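Local coordinates for LPG0439 HIT-related domain-containing protein (Legionella pneumophila subsp. pneumophila, PDB 5L0L), which is of unknown function but is a membrane protein with a HIT-related domain, which may bind or hydrolyse nucleotides, at residues S25-T30 with L207-H212; H36-L41 with R54-G59; T87-K92 with L188-Y193. One frame throughout, in Å; residues are numbered along the deposited sequence.

Contact 1: residues S25-T30 with L207-H212; sequences SIAVIT and LKVTIH
Ser25-Thr30 and Leu207-His212 run antiparallel as neighbouring strands, their local axes 4.7 Å apart and their N-to-C directions 162° from each other. Thr30 with Lys208 and Val28 with Thr210 are hydrogen-bonded pairs, each exchanging two N-H...O bonds; the one from Thr210 N to Val28 O measures 2.8 Å. Between these two lies the non-hydrogen-bonded pair Ile29-Val209, where the Ile29 CA approaches Lys208 O to 3.3 Å in a CA-H...O contact, and beyond Val28-Thr210 comes Ala27-Ile211. A fifth backbone bond, 3.0 Å from His212 N to Ile26 O, extends the pairing past Ile211. Here strand 25-31 departs from regular geometry: Ile26 and Ala27 both face Val39 on its other neighbour, a classic beta bulge.

Ala27, Ile29, Val209 and Ile211 share one face. Ile29 and Val209 point the same way, side by side, with Ile29 CD1 4.2 Å from Val209 CG2. The small Ala27 CB meets Val209 CG1 and Ile211 CD1. Leu85 of helix 73-92 packs on Ile29 and Val209, and Leu190 of helix 176-194 on Ile211.

Val28, Thr30, Lys208 and Thr210 occupy the other face, where a water donates to Lys208 O at 3.1 Å, binds Thr30 OG1, and is held weakly by Val28 O and Thr210 OG1. Thr30 OG1 also bonds His36. At the far end His212 CG lies anti to its backbone N (chi1 179°), and Ser25 CB sits over one face of the His212 ring, 4.1 Å from its centroid and 17° off the normal, a CH-pi contact.

The arrangement is that of an outermost strand, contributed from near the C-terminal end of this fragment, completing a six-stranded antiparallel sheet with helices against one face, consistent with the alpha/beta architecture of HIT-like domains.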
loop_
_atom_site.group_PDB
_atom_site.type_symbol
_atom_site.label_atom_id
_atom_site.label_comp_id
_atom_site.label_asym_id
_atom_site.label_seq_id
_atom_site.Cartn_x
_atom_site.Cartn_y
_atom_site.Cartn_z
ATOM N N SER A 25 12.372 -17.142 1.639
ATOM C CA SER A 25 12.355 -16.259 2.794
ATOM C C SER A 25 13.617 -15.369 2.891
ATOM O O SER A 25 14.761 -15.861 2.808
ATOM C CB SER A 25 12.132 -17.081 4.075
ATOM O OG SER A 25 12.083 -16.201 5.183
ATOM N N ILE A 26 13.387 -14.079 3.097
ATOM C CA ILE A 26 14.421 -13.091 3.327
ATOM C C ILE A 26 14.657 -12.911 4.830
ATOM O O ILE A 26 15.806 -12.947 5.278
ATOM C CB ILE A 26 14.071 -11.739 2.686
ATOM C CG1 ILE A 26 13.958 -11.899 1.158
ATOM C CG2 ILE A 26 15.069 -10.639 3.082
ATOM C CD1 ILE A 26 13.177 -10.787 0.465
ATOM N N ALA A 27 13.589 -12.683 5.584
ATOM C CA ALA A 27 13.735 -12.331 7.026
ATOM C C ALA A 27 12.457 -12.481 7.798
ATOM O O ALA A 27 11.368 -12.516 7.222
ATOM C CB ALA A 27 14.263 -10.899 7.192
ATOM N N VAL A 28 12.604 -12.542 9.130
ATOM C CA VAL A 28 11.512 -12.322 10.045
ATOM C C VAL A 28 11.806 -11.032 10.818
ATOM O O VAL A 28 12.940 -10.787 11.256
ATOM C CB VAL A 28 11.289 -13.529 10.987
ATOM C CG1 VAL A 28 10.272 -13.217 12.066
ATOM C CG2 VAL A 28 10.825 -14.753 10.188
ATOM N N ILE A 29 10.773 -10.214 10.981
ATOM C CA ILE A 29 10.880 -8.890 11.593
ATOM C C ILE A 29 9.822 -8.792 12.693
ATOM O O ILE A 29 8.644 -9.055 12.438
ATOM C CB ILE A 29 10.737 -7.778 10.546
ATOM C CG1 ILE A 29 11.728 -8.092 9.394
ATOM C CG2 ILE A 29 10.902 -6.402 11.207
ATOM C CD1 ILE A 29 11.958 -7.081 8.291
ATOM N N THR A 30 10.271 -8.439 13.909
ATOM C CA THR A 30 9.391 -8.324 15.079
ATOM C C THR A 30 9.242 -6.856 15.436
ATOM O O THR A 30 10.236 -6.127 15.500
ATOM C CB THR A 30 9.926 -9.104 16.280
ATOM O OG1 THR A 30 9.968 -10.492 15.945
ATOM C CG2 THR A 30 8.999 -8.923 17.506
ATOM N N LEU A 207 11.970 -2.175 15.731
ATOM C CA LEU A 207 12.034 -3.294 14.779
ATOM C C LEU A 207 13.279 -4.133 15.020
ATOM O O LEU A 207 14.371 -3.584 15.033
ATOM C CB LEU A 207 12.088 -2.774 13.344
ATOM C CG LEU A 207 10.915 -1.936 12.852
ATOM C CD1 LEU A 207 10.984 -1.688 11.359
ATOM C CD2 LEU A 207 9.636 -2.667 13.179
ATOM N N LYS A 208 13.102 -5.435 15.199
ATOM C CA LYS A 208 14.211 -6.391 15.253
ATOM C C LYS A 208 14.125 -7.315 14.042
ATOM O O LYS A 208 13.111 -7.986 13.824
ATOM C CB LYS A 208 14.175 -7.187 16.547
ATOM C CG LYS A 208 14.632 -6.315 17.721
ATOM C CD LYS A 208 14.321 -6.899 19.098
ATOM C CE LYS A 208 14.764 -5.927 20.191
ATOM N NZ LYS A 208 14.027 -6.117 21.478
ATOM N N VAL A 209 15.207 -7.342 13.283
ATOM C CA VAL A 209 15.284 -8.064 12.032
ATOM C C VAL A 209 16.190 -9.284 12.219
ATOM O O VAL A 209 17.309 -9.135 12.709
ATOM C CB VAL A 209 15.911 -7.152 10.962
ATOM C CG1 VAL A 209 16.070 -7.894 9.648
ATOM C CG2 VAL A 209 15.105 -5.877 10.795
ATOM N N THR A 210 15.700 -10.466 11.844
ATOM C CA THR A 210 16.505 -11.675 11.767
ATOM C C THR A 210 16.487 -12.214 10.315
ATOM O O THR A 210 15.456 -12.718 9.840
ATOM C CB THR A 210 15.968 -12.763 12.721
ATOM O OG1 THR A 210 15.918 -12.235 14.047
ATOM C CG2 THR A 210 16.877 -13.998 12.731
ATOM N N ILE A 211 17.636 -12.150 9.648
ATOM C CA ILE A 211 17.784 -12.660 8.284
ATOM C C ILE A 211 17.625 -14.173 8.321
ATOM O O ILE A 211 18.155 -14.818 9.216
ATOM C CB ILE A 211 19.169 -12.349 7.697
ATOM C CG1 ILE A 211 19.421 -10.845 7.608
ATOM C CG2 ILE A 211 19.359 -13.034 6.336
ATOM C CD1 ILE A 211 18.499 -10.059 6.720
ATOM N N HIS A 212 16.896 -14.735 7.370
ATOM C CA HIS A 212 16.703 -16.178 7.274
ATOM C C HIS A 212 17.947 -16.857 6.684
ATOM O O HIS A 212 18.315 -16.567 5.567
ATOM C CB HIS A 212 15.511 -16.494 6.374
ATOM C CG HIS A 212 15.252 -17.960 6.199
ATOM N ND1 HIS A 212 14.510 -18.690 7.098
ATOM C CD2 HIS A 212 15.610 -18.827 5.224
ATOM C CE1 HIS A 212 14.415 -19.942 6.686
ATOM N NE2 HIS A 212 15.088 -20.054 5.556
HETATM O O HOH W 1 12.667 -11.030 14.329
#

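Contact 2: residues H36-L41 with R54-G59; sequences HYSVIL and RYLNEG
Tyr37 and Tyr55 bring their rings together obliquely, centroids 5.2 Å apart and planes at 39°, with Tyr55 CD1 over one face of the Tyr37 ring, 3.5 Å from Tyr37 CE2. The backbone N of Asn57 lies above one face of the Tyr55 ring, toward its rim. On the opposite side of the sheet, the His36 ring has Gly59 O at its edge and in its plane, 3.3 Å from His36 NE2 in a weak hydrogen bond. Asn57 OD1 comes within 3.5 Å of His36 CD2, and the ring and amide planes differ by 29°. Leu56 CD2 rests over one face of the Arg54 guanidinium.

A classic beta bulge interrupts the hairpin of strands 35-41 and 51-58: Leu56 and Asn57 both face His36. His36 N gives a 2.9 Å bond to Asn57 O, while Leu56 N gives one of 2.8 Å to His36 O. Beyond the bulge, Ser38 and Arg54 exchange two backbone bonds.

The buried polar ends are well supplied with partners. Arg54 NE bonds Tyr55 O and Arg54 NH2 the carbonyl of Ser16, whereas both tyrosine hydroxyls reach Glu75, Tyr37 OH at its backbone O and Tyr55 OH at its carboxylate. In the His36 imidazole, ND1 is bonded to Thr30 OG1 and NE2 only weakly to Gly59 O, which probably limits the rotation of the ring.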
loop_
_atom_site.group_PDB
_atom_site.type_symbol
_atom_site.label_atom_id
_atom_site.label_comp_id
_atom_site.label_asym_id
_atom_site.label_seq_id
_atom_site.Cartn_x
_atom_site.Cartn_y
_atom_site.Cartn_z
ATOM N N HIS A 36 5.006 -10.334 14.974
ATOM C CA HIS A 36 6.011 -11.006 14.127
ATOM C C HIS A 36 5.541 -11.018 12.667
ATOM O O HIS A 36 4.393 -11.405 12.393
ATOM C CB HIS A 36 6.195 -12.454 14.564
ATOM C CG HIS A 36 6.515 -12.611 16.015
ATOM N ND1 HIS A 36 7.697 -12.164 16.564
ATOM C CD2 HIS A 36 5.798 -13.146 17.036
ATOM C CE1 HIS A 36 7.692 -12.413 17.869
ATOM N NE2 HIS A 36 6.555 -13.008 18.177
ATOM N N TYR A 37 6.435 -10.653 11.757
ATOM C CA TYR A 37 6.145 -10.556 10.309
ATOM C C TYR A 37 7.218 -11.271 9.491
ATOM O O TYR A 37 8.389 -11.257 9.881
ATOM C CB TYR A 37 6.088 -9.080 9.879
ATOM C CG TYR A 37 5.035 -8.289 10.619
ATOM C CD1 TYR A 37 5.316 -7.728 11.856
ATOM C CD2 TYR A 37 3.752 -8.144 10.104
ATOM C CE1 TYR A 37 4.361 -7.012 12.565
ATOM C CE2 TYR A 37 2.779 -7.438 10.811
ATOM C CZ TYR A 37 3.086 -6.898 12.053
ATOM O OH TYR A 37 2.126 -6.212 12.753
ATOM N N SER A 38 6.830 -11.929 8.398
ATOM C CA SER A 38 7.760 -12.517 7.445
ATOM C C SER A 38 7.871 -11.655 6.196
ATOM O O SER A 38 6.905 -11.009 5.801
ATOM C CB SER A 38 7.344 -13.927 7.028
ATOM O OG SER A 38 6.138 -13.930 6.334
ATOM N N VAL A 39 9.064 -11.597 5.640
ATOM C CA VAL A 39 9.344 -10.964 4.377
ATOM C C VAL A 39 9.920 -12.038 3.462
ATOM O O VAL A 39 10.979 -12.607 3.760
ATOM C CB VAL A 39 10.334 -9.801 4.536
ATOM C CG1 VAL A 39 10.662 -9.209 3.180
ATOM C CG2 VAL A 39 9.781 -8.754 5.537
ATOM N N ILE A 40 9.238 -12.336 2.349
ATOM C CA ILE A 40 9.696 -13.362 1.409
ATOM C C ILE A 40 9.615 -12.830 -0.019
ATOM O O ILE A 40 8.793 -11.953 -0.315
ATOM C CB ILE A 40 8.889 -14.704 1.540
ATOM C CG1 ILE A 40 7.496 -14.589 0.919
ATOM C CG2 ILE A 40 8.766 -15.135 3.008
ATOM C CD1 ILE A 40 6.722 -15.890 0.914
ATOM N N LEU A 41 10.453 -13.341 -0.916
ATOM C CA LEU A 41 10.221 -13.087 -2.339
ATOM C C LEU A 41 8.980 -13.886 -2.764
ATOM O O LEU A 41 8.750 -15.012 -2.290
ATOM C CB LEU A 41 11.424 -13.447 -3.214
ATOM C CG LEU A 41 12.587 -12.482 -3.152
ATOM C CD1 LEU A 41 13.806 -13.152 -3.775
ATOM C CD2 LEU A 41 12.280 -11.171 -3.884
ATOM N N ARG A 54 4.111 -10.395 5.408
ATOM C CA ARG A 54 2.990 -11.100 5.989
ATOM C C ARG A 54 3.054 -11.135 7.514
ATOM O O ARG A 54 4.112 -11.363 8.104
ATOM C CB ARG A 54 2.902 -12.516 5.401
ATOM C CG ARG A 54 1.889 -13.446 6.065
ATOM C CD ARG A 54 2.535 -14.225 7.170
ATOM N NE ARG A 54 1.655 -15.252 7.758
ATOM C CZ ARG A 54 1.600 -16.539 7.386
ATOM N NH1 ARG A 54 2.354 -17.034 6.401
ATOM N NH2 ARG A 54 0.774 -17.342 8.025
ATOM N N TYR A 55 1.906 -10.906 8.138
ATOM C CA TYR A 55 1.808 -10.965 9.593
ATOM C C TYR A 55 1.669 -12.428 9.981
ATOM O O TYR A 55 0.720 -13.088 9.555
ATOM C CB TYR A 55 0.563 -10.192 10.031
ATOM C CG TYR A 55 0.226 -10.290 11.497
ATOM C CD1 TYR A 55 1.193 -10.088 12.470
ATOM C CD2 TYR A 55 -1.093 -10.525 11.903
ATOM C CE1 TYR A 55 0.861 -10.171 13.837
ATOM C CE2 TYR A 55 -1.429 -10.589 13.258
ATOM C CZ TYR A 55 -0.437 -10.433 14.211
ATOM O OH TYR A 55 -0.775 -10.481 15.577
ATOM N N LEU A 56 2.608 -12.914 10.779
ATOM C CA LEU A 56 2.611 -14.296 11.243
ATOM C C LEU A 56 1.714 -14.476 12.470
ATOM O O LEU A 56 0.775 -15.254 12.445
ATOM C CB LEU A 56 4.047 -14.740 11.580
ATOM C CG LEU A 56 5.050 -14.745 10.436
ATOM C CD1 LEU A 56 6.502 -14.778 10.946
ATOM C CD2 LEU A 56 4.766 -15.928 9.533
ATOM N N ASN A 57 2.036 -13.756 13.528
ATOM C CA ASN A 57 1.372 -13.926 14.821
ATOM C C ASN A 57 1.855 -12.906 15.831
ATOM O O ASN A 57 2.832 -12.189 15.605
ATOM C CB ASN A 57 1.653 -15.342 15.373
ATOM C CG ASN A 57 3.102 -15.537 15.759
ATOM O OD1 ASN A 57 4.010 -15.366 14.951
ATOM N ND2 ASN A 57 3.332 -15.915 16.999
ATOM N N GLU A 58 1.188 -12.904 16.985
ATOM C CA GLU A 58 1.522 -12.043 18.105
ATOM C C GLU A 58 1.971 -12.953 19.262
ATOM O O GLU A 58 1.369 -14.005 19.477
ATOM C CB GLU A 58 0.283 -11.217 18.475
ATOM C CG GLU A 58 0.343 -10.510 19.804
ATOM C CD GLU A 58 -0.025 -11.404 20.983
ATOM O OE1 GLU A 58 -1.039 -12.148 20.871
ATOM O OE2 GLU A 58 0.701 -11.358 22.007
ATOM N N GLY A 59 3.020 -12.560 19.982
ATOM C CA GLY A 59 3.487 -13.308 21.162
ATOM C C GLY A 59 3.759 -14.757 20.786
ATOM O O GLY A 59 4.513 -15.017 19.848
#

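Contact 3: residues T87-K92 with L188-Y193; sequences TQVYEK and LKLAEY
Lys92 reaches across to Lys189 by bending at chi3 (77°), which directs CE toward the second helix; the extended last torsion then carries NZ to Lys189 O, 2.7 Å away. That carbonyl also accepts the intrahelical bond from Tyr193 N, so Lys92 NZ adds a second donor to an oxygen already used by its own helix. Glu192 OE1 stands 3.9 Å from Lys92 NZ, a long salt bridge, and 3.6 Å from Lys189 NZ, making a loose network in which the carboxylate would offset two like charges. Lys92 is modelled in two conformers, so its bond to Lys189 O and its bridge to Glu192 are described for one of them, and the crystal neighbour touching Lys189 and Glu192 may influence their side chains.

The short axes of 87-92 and 188-193 pass 9.4 Å apart at 110°, a steep local crossing where helices 73-92 and 176-194 meet, both of which also touch strand 207-211 of the six-stranded sheet of this HIT-related domain. At the crossing, Val89 CG2 packs on Leu190 CB at 4.1 Å while Val89 CG1 touches Lys189 CB. Leu190 also packs on Leu85 and Met86.

Gln88 CB lies over the centre of the Tyr193 ring, 3.8 Å from its centroid and 13° off the normal, a CH-pi contact. A water joins the polar ends: it donates to Gln88 OE1 at 2.9 Å and bonds Tyr193 OH at 2.6 Å. Gln88 NE2 donates to Thr87 OG1, with that oxygen near the amide plane, which, with the water on OE1, would favour this orientation of the amide. Val73 of the second subunit packs on both Gln88 and Tyr193.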
loop_
_atom_site.group_PDB
_atom_site.type_symbol
_atom_site.label_atom_id
_atom_site.label_comp_id
_atom_site.label_asym_id
_atom_site.label_seq_id
_atom_site.Cartn_x
_atom_site.Cartn_y
_atom_site.Cartn_z
ATOM N N THR A 87 10.832 -0.562 2.053
ATOM C CA THR A 87 10.982 0.413 0.969
ATOM C C THR A 87 12.444 0.867 0.741
ATOM O O THR A 87 12.837 1.149 -0.397
ATOM C CB THR A 87 10.140 1.690 1.142
ATOM O OG1 THR A 87 10.601 2.431 2.285
ATOM C CG2 THR A 87 8.625 1.364 1.254
ATOM N N GLN A 88 13.240 0.892 1.817
ATOM C CA GLN A 88 14.623 1.339 1.718
ATOM C C GLN A 88 15.523 0.359 0.970
ATOM O O GLN A 88 16.512 0.786 0.363
ATOM C CB GLN A 88 15.173 1.695 3.103
ATOM C CG GLN A 88 14.321 2.780 3.804
ATOM C CD GLN A 88 14.126 4.018 2.956
ATOM O OE1 GLN A 88 15.082 4.776 2.711
ATOM N NE2 GLN A 88 12.904 4.218 2.449
ATOM N N VAL A 89 15.180 -0.927 0.979
ATOM C CA VAL A 89 15.915 -1.895 0.184
ATOM C C VAL A 89 15.703 -1.614 -1.320
ATOM O O VAL A 89 16.659 -1.580 -2.084
ATOM C CB VAL A 89 15.543 -3.332 0.546
ATOM C CG1 VAL A 89 16.173 -4.290 -0.428
ATOM C CG2 VAL A 89 15.950 -3.627 1.980
ATOM N N TYR A 90 14.448 -1.373 -1.742
ATOM C CA TYR A 90 14.184 -1.020 -3.130
ATOM C C TYR A 90 14.912 0.271 -3.528
ATOM O O TYR A 90 15.517 0.362 -4.605
ATOM C CB TYR A 90 12.669 -0.917 -3.397
ATOM C CG TYR A 90 12.027 -2.267 -3.395
ATOM C CD1 TYR A 90 11.995 -3.041 -4.558
ATOM C CD2 TYR A 90 11.541 -2.814 -2.226
ATOM C CE1 TYR A 90 11.427 -4.291 -4.564
ATOM C CE2 TYR A 90 10.998 -4.074 -2.203
ATOM C CZ TYR A 90 10.934 -4.816 -3.366
ATOM O OH TYR A 90 10.383 -6.074 -3.334
ATOM N N GLU A 91 14.875 1.260 -2.636
ATOM C CA GLU A 91 15.558 2.543 -2.865
ATOM C C GLU A 91 17.064 2.325 -3.082
ATOM O O GLU A 91 17.631 2.870 -4.031
ATOM C CB GLU A 91 15.322 3.507 -1.680
ATOM C CG GLU A 91 15.782 4.940 -1.913
ATOM C CD GLU A 91 14.800 5.778 -2.732
ATOM O OE1 GLU A 91 15.311 6.696 -3.442
ATOM O OE2 GLU A 91 13.536 5.572 -2.641
ATOM N N LYS A 92 17.694 1.511 -2.240
ATOM C CA LYS A 92 19.135 1.218 -2.366
ATOM C C LYS A 92 19.524 0.401 -3.601
ATOM O O LYS A 92 20.700 0.305 -3.945
ATOM C CB LYS A 92 19.603 0.431 -1.163
ATOM C CG LYS A 92 19.791 1.243 0.085
ATOM C CD LYS A 92 19.929 0.284 1.234
ATOM C CE LYS A 92 21.306 -0.344 1.263
ATOM N NZ LYS A 92 21.396 -1.245 2.407
ATOM N N LEU A 188 21.433 -9.081 1.919
ATOM C CA LEU A 188 22.572 -8.214 2.128
ATOM C C LEU A 188 22.171 -6.750 2.263
ATOM O O LEU A 188 22.630 -6.065 3.188
ATOM C CB LEU A 188 23.627 -8.399 1.038
ATOM C CG LEU A 188 24.880 -7.528 1.203
ATOM C CD1 LEU A 188 25.566 -7.798 2.526
ATOM C CD2 LEU A 188 25.838 -7.762 0.039
ATOM N N LYS A 189 21.316 -6.261 1.360
ATOM C CA LYS A 189 20.920 -4.863 1.419
ATOM C C LYS A 189 20.138 -4.585 2.714
ATOM O O LYS A 189 20.315 -3.544 3.326
ATOM C CB LYS A 189 20.114 -4.440 0.182
ATOM C CG LYS A 189 20.907 -4.417 -1.123
ATOM C CD LYS A 189 22.109 -3.525 -1.065
ATOM C CE LYS A 189 22.828 -3.328 -2.400
ATOM N NZ LYS A 189 24.142 -2.709 -2.035
ATOM N N LEU A 190 19.309 -5.522 3.136
ATOM C CA LEU A 190 18.577 -5.362 4.387
ATOM C C LEU A 190 19.519 -5.364 5.583
ATOM O O LEU A 190 19.411 -4.501 6.477
ATOM C CB LEU A 190 17.520 -6.451 4.523
ATOM C CG LEU A 190 16.688 -6.433 5.813
ATOM C CD1 LEU A 190 15.985 -5.114 6.017
ATOM C CD2 LEU A 190 15.728 -7.608 5.796
ATOM N N ALA A 191 20.462 -6.311 5.583
ATOM C CA ALA A 191 21.420 -6.413 6.694
ATOM C C ALA A 191 22.263 -5.141 6.764
ATOM O O ALA A 191 22.501 -4.627 7.871
ATOM C CB ALA A 191 22.286 -7.653 6.576
ATOM N N GLU A 192 22.676 -4.614 5.609
ATOM C CA GLU A 192 23.420 -3.341 5.586
ATOM C C GLU A 192 22.582 -2.201 6.145
ATOM O O GLU A 192 23.059 -1.364 6.931
ATOM C CB GLU A 192 23.886 -2.997 4.179
ATOM C CG GLU A 192 25.043 -3.872 3.721
ATOM C CD GLU A 192 25.361 -3.794 2.246
ATOM O OE1 GLU A 192 24.585 -3.247 1.453
ATOM O OE2 GLU A 192 26.416 -4.322 1.848
ATOM N N TYR A 193 21.339 -2.157 5.705
ATOM C CA TYR A 193 20.451 -1.065 6.111
ATOM C C TYR A 193 20.234 -1.055 7.613
ATOM O O TYR A 193 20.217 0.023 8.241
ATOM C CB TYR A 193 19.098 -1.087 5.372
ATOM C CG TYR A 193 18.326 0.186 5.669
ATOM C CD1 TYR A 193 18.736 1.411 5.132
ATOM C CD2 TYR A 193 17.273 0.192 6.573
ATOM C CE1 TYR A 193 18.072 2.594 5.433
ATOM C CE2 TYR A 193 16.608 1.367 6.882
ATOM C CZ TYR A 193 16.992 2.558 6.314
ATOM O OH TYR A 193 16.321 3.739 6.638
HETATM O O HOH W 2 16.899 5.537 4.782
#

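Contacts 1 and 2 lie in one antiparallel sheet, separated by the pairing of strands 25-31 and 35-41, with centres about 9 Å apart. Those two strands join them directly: Tyr37 N lies 2.8 Å from Ile29 O. Contact 3 is a helix crossing packed against contact 1, about 13 Å between centres, and Leu190 of contact 3 bridges to it: its CD2 lies 3.8 Å from Ile211 CD1 and 3.9 Å from Ala27 CB. Contacts 2 and 3 do not touch; their centres are about 18 Å apart, although helix 73-92 follows strand 51-58 in the chain. In sequence, contacts 2 and 3 both fall within the loop closed by contact 1.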